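Soluble lytic transglycosylase B3 (Pseudomonas aeruginosa, PDB 5ANZ) probably cleaves the glycan strands of peptidoglycan as a lytic transglycosylase active in cell-wall turnover, and carries a bound calcium ion. Local coordinates at residues 205-210 and 324-329; 213-218 and 238-243. All coordinates share one frame; numbering follows the deposited sequence.

Interaction 1 of 2, residues 205-210 and 324-329; sequences TQFIPT and LKYNNS
Tyr326 reaches across to residues 205-210 with its hydroxyl and meets Thr205 and Phe207. Tyr326 OH donates a hydrogen bond of 2.7 Å to the backbone O of Thr205. The hydroxyl lies in the carbonyl plane, on a lone pair, with a C=O...donor angle of 126°. The carbonyl in turn sits at the edge of the tyrosine ring, near its plane.

The tight part is this phenol end. Phe207 CE1 is 3.2 Å from Tyr326 OH and 3.8 Å from Tyr326 CZ. The two aromatic side chains cross at about a right angle. Thr205 CB adds a contact of 3.6 Å to Tyr326 OH. Thr205 OG1 lies over one face of the Phe207 ring, offset toward its rim, and accepts a weak hydrogen bond from Phe207 N. Its place between backbone N and carbonyl carbon (chi1 58°) brings it there.

The loose side is the rest of residues 324-329, from which Tyr326 alone reaches across. The backbones stay apart, with 8.9 Å between the CA atoms of Phe207 and Tyr326. Tyr326 binds N-acetyl-D-glucosamine in another structure of this protein, as does Ile208 next to Phe207; no sugar is bound here.

Helix 231-244 packs on Thr205, Phe207 and Tyr326, and helix 134-145 touches Tyr326 through Ile140 and Glu144. Residues 205-208 lead into helix 209-215, with Ile208 at its N-cap position; residues 324-329 link helices 318-324 and 330-343.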
ATOM      1  N   THR A 205      -9.715   2.925  -8.585  1.00 17.56           N
ATOM      2  CA  THR A 205      -9.386   2.861  -7.164  1.00 19.60           C
ATOM      3  C   THR A 205      -8.485   1.663  -6.819  1.00 20.56           C
ATOM      4  O   THR A 205      -7.905   1.604  -5.732  1.00 19.67           O
ATOM      5  CB  THR A 205     -10.667   2.760  -6.325  1.00 21.17           C
ATOM      6  OG1 THR A 205     -11.390   1.600  -6.745  1.00 21.80           O
ATOM      7  CG2 THR A 205     -11.541   3.993  -6.535  1.00 25.67           C
ATOM      8  N   GLN A 206      -8.420   0.689  -7.726  1.00 17.35           N
ATOM      9  CA  GLN A 206      -7.746  -0.594  -7.489  1.00 16.48           C
ATOM     10  C   GLN A 206      -8.274  -1.299  -6.245  1.00 19.58           C
ATOM     11  O   GLN A 206      -7.525  -1.966  -5.520  1.00 22.36           O
ATOM     12  CB  GLN A 206      -6.231  -0.395  -7.411  1.00 18.91           C
ATOM     13  CG  GLN A 206      -5.650   0.085  -8.757  1.00 19.25           C
ATOM     14  CD  GLN A 206      -5.592  -1.026  -9.800  1.00 19.55           C
ATOM     15  OE1 GLN A 206      -4.779  -1.959  -9.691  1.00 23.62           O
ATOM     16  NE2 GLN A 206      -6.455  -0.938 -10.807  1.00 18.86           N
ATOM     17  N   PHE A 207      -9.587  -1.178  -6.029  1.00 16.90           N
ATOM     18  CA  PHE A 207     -10.286  -1.994  -5.030  1.00 18.86           C
ATOM     19  C   PHE A 207     -10.370  -3.456  -5.468  1.00 19.53           C
ATOM     20  O   PHE A 207     -10.759  -3.711  -6.608  1.00 21.16           O
ATOM     21  CB  PHE A 207     -11.725  -1.525  -4.846  1.00 17.98           C
ATOM     22  CG  PHE A 207     -11.910  -0.247  -4.055  1.00 19.08           C
ATOM     23  CD1 PHE A 207     -10.851   0.402  -3.437  1.00 19.06           C
ATOM     24  CD2 PHE A 207     -13.203   0.259  -3.898  1.00 21.43           C
ATOM     25  CE1 PHE A 207     -11.084   1.560  -2.683  1.00 25.62           C
ATOM     26  CE2 PHE A 207     -13.447   1.401  -3.140  1.00 25.22           C
ATOM     27  CZ  PHE A 207     -12.394   2.048  -2.532  1.00 21.57           C
ATOM     28  N   ILE A 208     -10.102  -4.415  -4.582  1.00 20.14           N
ATOM     29  CA  ILE A 208     -10.499  -5.798  -4.868  1.00 20.35           C
ATOM     30  C   ILE A 208     -12.023  -5.889  -4.707  1.00 18.34           C
ATOM     31  O   ILE A 208     -12.634  -5.036  -4.069  1.00 20.78           O
ATOM     32  CB  ILE A 208      -9.785  -6.814  -3.953  1.00 23.98           C
ATOM     33  CG1 ILE A 208     -10.107  -6.543  -2.484  1.00 24.15           C
ATOM     34  CG2 ILE A 208      -8.276  -6.777  -4.181  1.00 29.09           C
ATOM     35  CD1 ILE A 208      -9.462  -7.551  -1.516  1.00 25.21           C
ATOM     36  N   PRO A 209     -12.645  -6.910  -5.308  1.00 20.64           N
ATOM     37  CA  PRO A 209     -14.110  -6.983  -5.306  1.00 21.81           C
ATOM     38  C   PRO A 209     -14.768  -6.857  -3.921  1.00 21.40           C
ATOM     39  O   PRO A 209     -15.745  -6.108  -3.797  1.00 21.92           O
ATOM     40  CB  PRO A 209     -14.372  -8.358  -5.923  1.00 22.49           C
ATOM     41  CG  PRO A 209     -13.235  -8.472  -6.965  1.00 21.33           C
ATOM     42  CD  PRO A 209     -12.043  -7.886  -6.236  1.00 20.43           C
ATOM     43  N   THR A 210     -14.268  -7.556  -2.904  1.00 24.39           N
ATOM     44  CA  THR A 210     -14.931  -7.461  -1.603  1.00 24.48           C
ATOM     45  C   THR A 210     -14.809  -6.031  -1.033  1.00 23.58           C
ATOM     46  O   THR A 210     -15.728  -5.541  -0.368  1.00 25.69           O
ATOM     47  CB  THR A 210     -14.379  -8.499  -0.589  1.00 27.82           C
ATOM     48  OG1 THR A 210     -12.968  -8.317  -0.424  1.00 27.62           O
ATOM     49  CG2 THR A 210     -14.674  -9.927  -1.060  1.00 30.16           C
ATOM     50  N   LEU A 324      -2.108   3.063   5.351  1.00 24.54           N
ATOM     51  CA  LEU A 324      -1.596   1.690   5.352  1.00 24.09           C
ATOM     52  C   LEU A 324      -2.695   0.655   5.145  1.00 30.37           C
ATOM     53  O   LEU A 324      -2.436  -0.477   4.712  1.00 28.47           O
ATOM     54  CB  LEU A 324      -0.855   1.414   6.660  1.00 23.67           C
ATOM     55  CG  LEU A 324       0.511   2.068   6.809  1.00 25.31           C
ATOM     56  CD1 LEU A 324       1.016   1.839   8.230  1.00 27.02           C
ATOM     57  CD2 LEU A 324       1.479   1.479   5.819  1.00 27.47           C
ATOM     58  N   LYS A 325      -3.932   1.028   5.453  1.00 27.77           N
ATOM     59  CA  LYS A 325      -5.035   0.097   5.263  1.00 28.22           C
ATOM     60  C   LYS A 325      -5.356  -0.019   3.769  1.00 26.06           C
ATOM     61  O   LYS A 325      -6.009  -0.965   3.330  1.00 31.67           O
ATOM     62  CB  LYS A 325      -6.263   0.540   6.066  1.00 28.21           C
ATOM     63  CG  LYS A 325      -6.035   0.557   7.568  1.00 37.64           C
ATOM     64  CD  LYS A 325      -7.324   0.846   8.312  1.00 50.48           C
ATOM     65  CE  LYS A 325      -7.177   0.633   9.814  1.00 54.65           C
ATOM     66  NZ  LYS A 325      -6.531   1.788  10.493  1.00 55.49           N
ATOM     67  N   TYR A 326      -4.877   0.943   2.984  1.00 29.48           N
ATOM     68  CA  TYR A 326      -5.097   0.940   1.543  1.00 29.58           C
ATOM     69  C   TYR A 326      -4.042   0.039   0.896  1.00 32.51           C
ATOM     70  O   TYR A 326      -4.344  -0.767   0.006  1.00 39.93           O
ATOM     71  CB  TYR A 326      -5.048   2.386   0.971  1.00 28.39           C
ATOM     72  CG  TYR A 326      -5.943   2.614  -0.227  1.00 26.45           C
ATOM     73  CD1 TYR A 326      -5.662   2.015  -1.437  1.00 32.22           C
ATOM     74  CD2 TYR A 326      -7.086   3.420  -0.145  1.00 28.83           C
ATOM     75  CE1 TYR A 326      -6.479   2.196  -2.530  1.00 36.00           C
ATOM     76  CE2 TYR A 326      -7.922   3.606  -1.250  1.00 27.22           C
ATOM     77  CZ  TYR A 326      -7.605   2.991  -2.434  1.00 33.30           C
ATOM     78  OH  TYR A 326      -8.399   3.172  -3.547  1.00 34.28           O
ATOM     79  N   ASN A 327      -2.810   0.162   1.379  1.00 28.98           N
ATOM     80  CA  ASN A 327      -1.698  -0.676   0.962  1.00 29.06           C
ATOM     81  C   ASN A 327      -0.722  -0.708   2.133  1.00 28.51           C
ATOM     82  O   ASN A 327      -0.198   0.321   2.559  1.00 28.07           O
ATOM     83  CB  ASN A 327      -1.051  -0.141  -0.334  1.00 32.03           C
ATOM     84  CG  ASN A 327       0.205  -0.911  -0.756  1.00 35.17           C
ATOM     85  OD1 ASN A 327       0.985  -1.383   0.071  1.00 46.79           O
ATOM     86  ND2 ASN A 327       0.424  -0.994  -2.054  1.00 41.27           N
ATOM     87  N   ASN A 328      -0.511  -1.906   2.666  1.00 32.14           N
ATOM     88  CA  ASN A 328       0.255  -2.068   3.889  1.00 32.94           C
ATOM     89  C   ASN A 328       1.745  -2.103   3.628  1.00 42.55           C
ATOM     90  O   ASN A 328       2.422  -3.073   3.956  1.00 52.18           O
ATOM     91  CB  ASN A 328      -0.178  -3.353   4.602  1.00 33.43           C
ATOM     92  CG  ASN A 328       0.221  -3.370   6.053  1.00 35.85           C
ATOM     93  OD1 ASN A 328       0.394  -2.323   6.669  1.00 42.73           O
ATOM     94  ND2 ASN A 328       0.363  -4.568   6.618  1.00 48.35           N
ATOM     95  N   SER A 329       2.242  -1.046   3.004  1.00 28.04           N
ATOM     96  CA  SER A 329       3.669  -0.854   2.801  1.00 31.82           C
ATOM     97  C   SER A 329       4.015   0.533   3.305  1.00 25.14           C
ATOM     98  O   SER A 329       3.404   1.504   2.868  1.00 23.65           O
ATOM     99  CB  SER A 329       4.040  -0.984   1.320  1.00 32.59           C
ATOM    100  OG  SER A 329       5.244  -0.278   1.049  1.00 34.08           O
TER

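Interaction 2 of 2, residues 213-218 and 238-243; sequences NQYAVD and TANYLK. With CA (calcium ion), chain B.
Asn240 makes the polar link to the end of helix 209-215, at Tyr215. Its ND2 donates a hydrogen bond of 2.8 Å to the backbone O of Tyr215, with an N-H...acceptor angle of 165°. The acceptor lies nearly in the amide plane of Asn240, while the donor is tilted from the carbonyl plane. The side chain extends with CG anti to the backbone N (chi1 -171°), which carries the amide out from helix 231-244 to this carbonyl. Water 1 joins the same ND2, at 3.0 Å, to the backbone O of Gln214. Asn240 ND2 thus serves two successive carbonyls at the helix end, one directly and one through water.

The aromatic part is a T-shaped pair. The edge of Tyr241 points at the face of Tyr215, with centroids 5.2 Å apart and planes at 77°. The closest ring atoms are Tyr215 CD2 and Tyr241 CD2, at 3.7 Å. The hydroxyl of Tyr241 is hydrogen-bonded to Lys325 O.

Apolar packing comes from Val217. Its CG2 rests on Asn240 CB at 3.7 Å, and Tyr130 of helix 120-130 touches both side chains.

Metal binding begins one residue on. Asp218 OD1 binds the calcium ion at 2.4 Å, and water 2 is another ligand. Asp220, Asp222, Lys224 through its backbone O, and Asp233 complete the protein ligands. The alternating ligands 218, 220, 222 and 224 resemble the start of an EF-hand loop, but the last, Asp233, comes later than in the canonical twelve-residue loop and already lies in helix 231-244.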
ATOM      1  N   ASN A 213     -17.422  -4.003  -2.767  0.54 21.57           N
ATOM      2  CA  ASN A 213     -18.772  -4.283  -2.308  0.54 22.63           C
ATOM      3  C   ASN A 213     -19.087  -3.675  -0.939  0.54 24.74           C
ATOM      4  O   ASN A 213     -20.255  -3.438  -0.628  0.54 27.31           O
ATOM      5  CB  ASN A 213     -19.018  -5.797  -2.302  0.54 22.20           C
ATOM      6  CG  ASN A 213     -19.263  -6.345  -3.699  0.54 24.89           C
ATOM      7  OD1 ASN A 213     -19.480  -5.577  -4.644  0.54 22.70           O
ATOM      8  ND2 ASN A 213     -19.266  -7.669  -3.835  0.54 30.04           N
ATOM      9  N   GLN A 214     -18.055  -3.401  -0.140  1.00 21.79           N
ATOM     10  CA  GLN A 214     -18.277  -2.770   1.154  0.52 25.62           C
ATOM     11  C   GLN A 214     -18.086  -1.263   1.122  1.00 27.48           C
ATOM     12  O   GLN A 214     -18.763  -0.544   1.850  1.00 26.98           O
ATOM     13  CB  GLN A 214     -17.362  -3.366   2.226  0.52 29.68           C
ATOM     14  CG  GLN A 214     -17.591  -2.732   3.593  0.52 36.66           C
ATOM     15  CD  GLN A 214     -16.945  -3.499   4.730  0.52 44.05           C
ATOM     16  OE1 GLN A 214     -16.363  -4.567   4.528  0.52 41.58           O
ATOM     17  NE2 GLN A 214     -17.048  -2.955   5.941  0.52 42.77           N
ATOM     18  N   TYR A 215     -17.186  -0.767   0.276  1.00 20.45           N
ATOM     19  CA  TYR A 215     -16.838   0.660   0.369  1.00 24.20           C
ATOM     20  C   TYR A 215     -17.046   1.505  -0.882  1.00 26.46           C
ATOM     21  O   TYR A 215     -16.989   2.720  -0.799  1.00 25.23           O
ATOM     22  CB  TYR A 215     -15.372   0.820   0.801  1.00 21.61           C
ATOM     23  CG  TYR A 215     -15.119   0.224   2.154  1.00 23.19           C
ATOM     24  CD1 TYR A 215     -15.479   0.911   3.301  1.00 23.38           C
ATOM     25  CD2 TYR A 215     -14.546  -1.035   2.282  1.00 25.22           C
ATOM     26  CE1 TYR A 215     -15.263   0.351   4.567  1.00 23.90           C
ATOM     27  CE2 TYR A 215     -14.327  -1.598   3.531  1.00 31.45           C
ATOM     28  CZ  TYR A 215     -14.679  -0.893   4.665  1.00 29.07           C
ATOM     29  OH  TYR A 215     -14.468  -1.460   5.901  1.00 29.84           O
ATOM     30  N   ALA A 216     -17.286   0.892  -2.031  1.00 21.11           N
ATOM     31  CA  ALA A 216     -17.569   1.711  -3.199  1.00 20.48           C
ATOM     32  C   ALA A 216     -18.863   2.512  -3.017  1.00 23.75           C
ATOM     33  O   ALA A 216     -19.810   2.096  -2.319  1.00 26.14           O
ATOM     34  CB  ALA A 216     -17.642   0.858  -4.464  1.00 18.37           C
ATOM     35  N   VAL A 217     -18.874   3.673  -3.653  1.00 22.39           N
ATOM     36  CA  VAL A 217     -19.923   4.666  -3.545  1.00 21.53           C
ATOM     37  C   VAL A 217     -20.504   5.020  -4.903  1.00 26.78           C
ATOM     38  O   VAL A 217     -19.760   5.109  -5.876  1.00 25.47           O
ATOM     39  CB  VAL A 217     -19.360   5.958  -2.902  1.00 28.88           C
ATOM     40  CG1 VAL A 217     -20.364   7.088  -2.990  1.00 38.04           C
ATOM     41  CG2 VAL A 217     -18.936   5.685  -1.458  1.00 33.50           C
ATOM     42  N   ASP A 218     -21.818   5.237  -4.968  1.00 25.09           N
ATOM     43  CA  ASP A 218     -22.445   5.841  -6.142  1.00 24.07           C
ATOM     44  C   ASP A 218     -22.606   7.342  -5.915  1.00 26.45           C
ATOM     45  O   ASP A 218     -23.586   7.793  -5.289  1.00 30.05           O
ATOM     46  CB  ASP A 218     -23.809   5.188  -6.421  1.00 26.02           C
ATOM     47  CG  ASP A 218     -24.547   5.846  -7.570  1.00 30.22           C
ATOM     48  OD1 ASP A 218     -23.902   6.566  -8.367  1.00 28.22           O
ATOM     49  OD2 ASP A 218     -25.777   5.637  -7.683  1.00 30.90           O
ATOM     50  N   THR A 238     -12.882   6.317  -2.893  1.00 17.71           N
ATOM     51  CA  THR A 238     -11.579   6.427  -2.253  1.00 17.92           C
ATOM     52  C   THR A 238     -11.715   7.113  -0.905  1.00 17.81           C
ATOM     53  O   THR A 238     -11.137   6.666   0.091  1.00 17.38           O
ATOM     54  CB  THR A 238     -10.614   7.204  -3.140  1.00 17.83           C
ATOM     55  OG1 THR A 238     -10.483   6.513  -4.389  1.00 22.69           O
ATOM     56  CG2 THR A 238      -9.226   7.337  -2.470  1.00 19.30           C
ATOM     57  N   ALA A 239     -12.482   8.198  -0.879  1.00 18.74           N
ATOM     58  CA  ALA A 239     -12.668   8.969   0.346  1.00 18.00           C
ATOM     59  C   ALA A 239     -13.404   8.149   1.394  1.00 17.98           C
ATOM     60  O   ALA A 239     -13.068   8.177   2.572  1.00 19.83           O
ATOM     61  CB  ALA A 239     -13.438  10.261   0.050  1.00 22.15           C
ATOM     62  N   ASN A 240     -14.431   7.432   0.958  1.00 17.34           N
ATOM     63  CA  ASN A 240     -15.199   6.591   1.870  1.00 18.50           C
ATOM     64  C   ASN A 240     -14.297   5.541   2.554  1.00 19.08           C
ATOM     65  O   ASN A 240     -14.409   5.273   3.759  1.00 20.76           O
ATOM     66  CB  ASN A 240     -16.335   5.912   1.095  1.00 18.28           C
ATOM     67  CG  ASN A 240     -17.303   5.211   1.999  1.00 21.88           C
ATOM     68  OD1 ASN A 240     -17.750   5.773   2.985  1.00 22.90           O
ATOM     69  ND2 ASN A 240     -17.632   3.972   1.674  1.00 27.70           N
ATOM     70  N   TYR A 241     -13.395   4.950   1.784  1.00 18.07           N
ATOM     71  CA  TYR A 241     -12.478   3.938   2.308  1.00 16.78           C
ATOM     72  C   TYR A 241     -11.457   4.581   3.263  1.00 21.25           C
ATOM     73  O   TYR A 241     -11.174   4.040   4.341  1.00 20.90           O
ATOM     74  CB  TYR A 241     -11.772   3.203   1.153  1.00 20.19           C
ATOM     75  CG  TYR A 241     -10.914   2.020   1.576  1.00 22.22           C
ATOM     76  CD1 TYR A 241      -9.605   2.195   1.997  1.00 30.75           C
ATOM     77  CD2 TYR A 241     -11.419   0.729   1.543  1.00 34.08           C
ATOM     78  CE1 TYR A 241      -8.825   1.114   2.376  1.00 34.20           C
ATOM     79  CE2 TYR A 241     -10.650  -0.352   1.925  1.00 35.35           C
ATOM     80  CZ  TYR A 241      -9.356  -0.157   2.333  1.00 33.31           C
ATOM     81  OH  TYR A 241      -8.589  -1.240   2.702  1.00 33.16           O
ATOM     82  N   LEU A 242     -10.925   5.745   2.897  1.00 20.16           N
ATOM     83  CA  LEU A 242     -10.016   6.435   3.820  1.00 16.87           C
ATOM     84  C   LEU A 242     -10.710   6.813   5.124  1.00 18.36           C
ATOM     85  O   LEU A 242     -10.112   6.734   6.207  1.00 20.10           O
ATOM     86  CB  LEU A 242      -9.425   7.693   3.170  1.00 17.60           C
ATOM     87  CG  LEU A 242      -8.345   7.411   2.127  1.00 24.24           C
ATOM     88  CD1 LEU A 242      -7.998   8.726   1.398  1.00 26.38           C
ATOM     89  CD2 LEU A 242      -7.069   6.781   2.754  1.00 25.10           C
ATOM     90  N   LYS A 243     -11.966   7.241   5.036  1.00 17.45           N
ATOM     91  CA  LYS A 243     -12.673   7.662   6.230  1.00 20.01           C
ATOM     92  C   LYS A 243     -12.934   6.442   7.108  1.00 23.18           C
ATOM     93  O   LYS A 243     -12.771   6.516   8.331  1.00 23.50           O
ATOM     94  CB  LYS A 243     -13.984   8.388   5.881  1.00 19.40           C
ATOM     95  CG  LYS A 243     -14.792   8.898   7.085  1.00 25.42           C
ATOM     96  CD  LYS A 243     -14.036  10.027   7.835  1.00 27.94           C
ATOM     97  CE  LYS A 243     -14.816  10.509   9.075  1.00 39.91           C
ATOM     98  NZ  LYS A 243     -16.066  11.263   8.737  1.00 36.37           N
TER
HETATM   99 CA    CA B 501     -22.569   6.239 -10.276  1.00 24.74          CA
HETATM  100  O   HOH W   1     -18.688   1.563   3.216  1.00 39.19           O
HETATM  101  O   HOH W   2     -21.963   6.015 -12.550  1.00 26.80           O

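How the interactions relate
From the N terminus, the chain first passes residues 205-210 and enters helix 209-215. Residues 213-218 span the end of that helix and the first residues beyond it, up to Asp218. The chain then runs through the calcium-binding loop into helix 231-244. There residues 238-243 close interaction 2, a short loop of 19 intervening residues. Interaction 1 closes much later, at residues 324-329, after the five-stranded sheet and helix 318-324. Interaction 2 is therefore nested inside it. The two touch where Tyr326 CD2 packs 3.5 Å from Tyr241 CD1. Interaction 2 joins the end of helix 209-215 to helix 231-244; interaction 1 joins its lead-in to the loop before helix 330-343.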